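Local coordinates for naphthalene dioxygenase large subunit (Rhodococcus sp., PDB 2B1X), which is the large subunit of a Rieske-type non-haem iron oxygenase, carrying a [2Fe-2S] cluster and a mononuclear iron site, at residues Asp348-Lys351 with Asp352-Lys356. Sequence-based numbering, arbitrary orientation.
Sequences DWFK and DESYK
Phe-350 meets Ser-354 one turn further along the helix: CE1 of its ring lies 4.0 Å from Ser-354 CB, an oblique approach. The ring reaches forward because CG stands opposite the backbone N (chi1 -178°). Next to this pair, Glu-353 CG comes within 4.4 Å of Trp-349 CE3, at the edge of the indole and near its plane, while Phe-350 CB lies over one indole face, offset toward its rim. Beneath the side chains run four successive i to i+4 backbone hydrogen bonds. The shortest joins Ser-354 N to Phe-350 O at 2.8 Å; the straightest, Asp-352 N to Asp-348 O, has an N-H...O angle of 172°. The extended Lys-351 side chain leaves the helix to hydrogen-bond through NZ to Gln-189 OE1 and Lys-344 O. Ser-354 OG is hydrogen-bonded to Ala-319 O, and Phe-350 also packs on Val-342 and Thr-318, and Tyr-355 OH hydrogen-bonds to Asp-68 OD2 of a neighbouring small-subunit chain. Regular bonding and helical backbone torsions identify the first turns of the α-helix 348-361, which packs on strands 318-330 and 333-343 of the antiparallel sheet in the Bet v 1-like catalytic domain.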
loop_
_atom_site.group_PDB
_atom_site.type_symbol
_atom_site.label_atom_id
_atom_site.label_comp_id
_atom_site.label_asym_id
_atom_site.label_seq_id
_atom_site.Cartn_x
_atom_site.Cartn_y
_atom_site.Cartn_z
ATOM N N ASP A 348 -41.942 -0.937 -17.293
ATOM C CA ASP A 348 -41.155 -1.318 -16.107
ATOM C C ASP A 348 -40.665 -2.761 -16.146
ATOM O O ASP A 348 -39.574 -3.057 -15.672
ATOM C CB ASP A 348 -41.959 -1.100 -14.836
ATOM C CG ASP A 348 -42.011 0.346 -14.436
ATOM O OD1 ASP A 348 -42.701 0.668 -13.444
ATOM O OD2 ASP A 348 -41.376 1.238 -15.053
ATOM N N TRP A 349 -41.473 -3.648 -16.717
ATOM C CA TRP A 349 -41.074 -5.038 -16.837
ATOM C C TRP A 349 -39.763 -5.124 -17.641
ATOM O O TRP A 349 -38.854 -5.877 -17.263
ATOM C CB TRP A 349 -42.200 -5.922 -17.434
ATOM C CG TRP A 349 -42.522 -5.683 -18.888
ATOM C CD1 TRP A 349 -43.546 -4.929 -19.382
ATOM C CD2 TRP A 349 -41.829 -6.203 -20.026
ATOM N NE1 TRP A 349 -43.539 -4.953 -20.759
ATOM C CE2 TRP A 349 -42.492 -5.726 -21.182
ATOM C CE3 TRP A 349 -40.718 -7.042 -20.194
ATOM C CZ2 TRP A 349 -42.076 -6.048 -22.483
ATOM C CZ3 TRP A 349 -40.296 -7.354 -21.477
ATOM C CH2 TRP A 349 -40.974 -6.854 -22.611
ATOM N N PHE A 350 -39.673 -4.344 -18.729
ATOM C CA PHE A 350 -38.479 -4.363 -19.576
ATOM C C PHE A 350 -37.253 -3.770 -18.888
ATOM O O PHE A 350 -36.141 -4.286 -19.048
ATOM C CB PHE A 350 -38.728 -3.659 -20.900
ATOM C CG PHE A 350 -37.557 -3.695 -21.822
ATOM C CD1 PHE A 350 -36.597 -2.661 -21.800
ATOM C CD2 PHE A 350 -37.391 -4.752 -22.713
ATOM C CE1 PHE A 350 -35.510 -2.689 -22.660
ATOM C CE2 PHE A 350 -36.294 -4.784 -23.576
ATOM C CZ PHE A 350 -35.363 -3.741 -23.541
ATOM N N LYS A 351 -37.454 -2.695 -18.129
ATOM C CA LYS A 351 -36.353 -2.067 -17.367
ATOM C C LYS A 351 -35.694 -3.065 -16.406
ATOM O O LYS A 351 -34.467 -3.202 -16.379
ATOM C CB LYS A 351 -36.852 -0.838 -16.596
ATOM C CG LYS A 351 -37.232 0.352 -17.487
ATOM C CD LYS A 351 -37.505 1.622 -16.648
ATOM C CE LYS A 351 -38.205 2.716 -17.455
ATOM N NZ LYS A 351 -38.345 3.984 -16.696
ATOM N N ASP A 352 -36.517 -3.793 -15.659
ATOM C CA ASP A 352 -36.034 -4.828 -14.752
ATOM C C ASP A 352 -35.320 -5.977 -15.482
ATOM O O ASP A 352 -34.230 -6.406 -15.088
ATOM C CB ASP A 352 -37.184 -5.401 -13.921
ATOM C CG ASP A 352 -36.680 -6.278 -12.781
ATOM O OD1 ASP A 352 -35.837 -5.796 -11.982
ATOM O OD2 ASP A 352 -37.021 -7.459 -12.616
ATOM N N GLU A 353 -35.939 -6.477 -16.538
ATOM C CA GLU A 353 -35.328 -7.538 -17.348
ATOM C C GLU A 353 -34.008 -7.125 -17.959
ATOM O O GLU A 353 -33.061 -7.909 -17.989
ATOM C CB GLU A 353 -36.276 -8.006 -18.466
ATOM C CG GLU A 353 -37.413 -8.905 -18.009
ATOM C CD GLU A 353 -36.962 -10.085 -17.154
ATOM O OE1 GLU A 353 -35.926 -10.717 -17.474
ATOM O OE2 GLU A 353 -37.647 -10.391 -16.154
ATOM N N SER A 354 -33.947 -5.901 -18.466
ATOM C CA SER A 354 -32.743 -5.416 -19.140
ATOM C C SER A 354 -31.589 -5.214 -18.124
ATOM O O SER A 354 -30.435 -5.507 -18.405
ATOM C CB SER A 354 -33.070 -4.101 -19.872
ATOM O OG SER A 354 -31.919 -3.510 -20.433
ATOM N N TYR A 355 -31.952 -4.719 -16.948
ATOM C CA TYR A 355 -31.069 -4.573 -15.797
ATOM C C TYR A 355 -30.456 -5.894 -15.360
ATOM O O TYR A 355 -29.239 -5.964 -15.131
ATOM C CB TYR A 355 -31.873 -3.954 -14.639
ATOM C CG TYR A 355 -31.317 -4.165 -13.237
ATOM C CD1 TYR A 355 -30.032 -3.727 -12.888
ATOM C CD2 TYR A 355 -32.090 -4.767 -12.258
ATOM C CE1 TYR A 355 -29.545 -3.911 -11.575
ATOM C CE2 TYR A 355 -31.630 -4.943 -10.956
ATOM C CZ TYR A 355 -30.337 -4.508 -10.630
ATOM O OH TYR A 355 -29.875 -4.670 -9.349
ATOM N N LYS A 356 -31.272 -6.936 -15.224
ATOM C CA LYS A 356 -30.752 -8.256 -14.860
ATOM C C LYS A 356 -29.853 -8.856 -15.982
ATOM O O LYS A 356 -28.822 -9.479 -15.702
ATOM C CB LYS A 356 -31.869 -9.217 -14.454
ATOM C CG LYS A 356 -32.775 -8.750 -13.268
ATOM C CD LYS A 356 -31.955 -8.539 -11.973
ATOM C CE LYS A 356 -32.813 -8.298 -10.729
ATOM N NZ LYS A 356 -33.836 -9.411 -10.450
#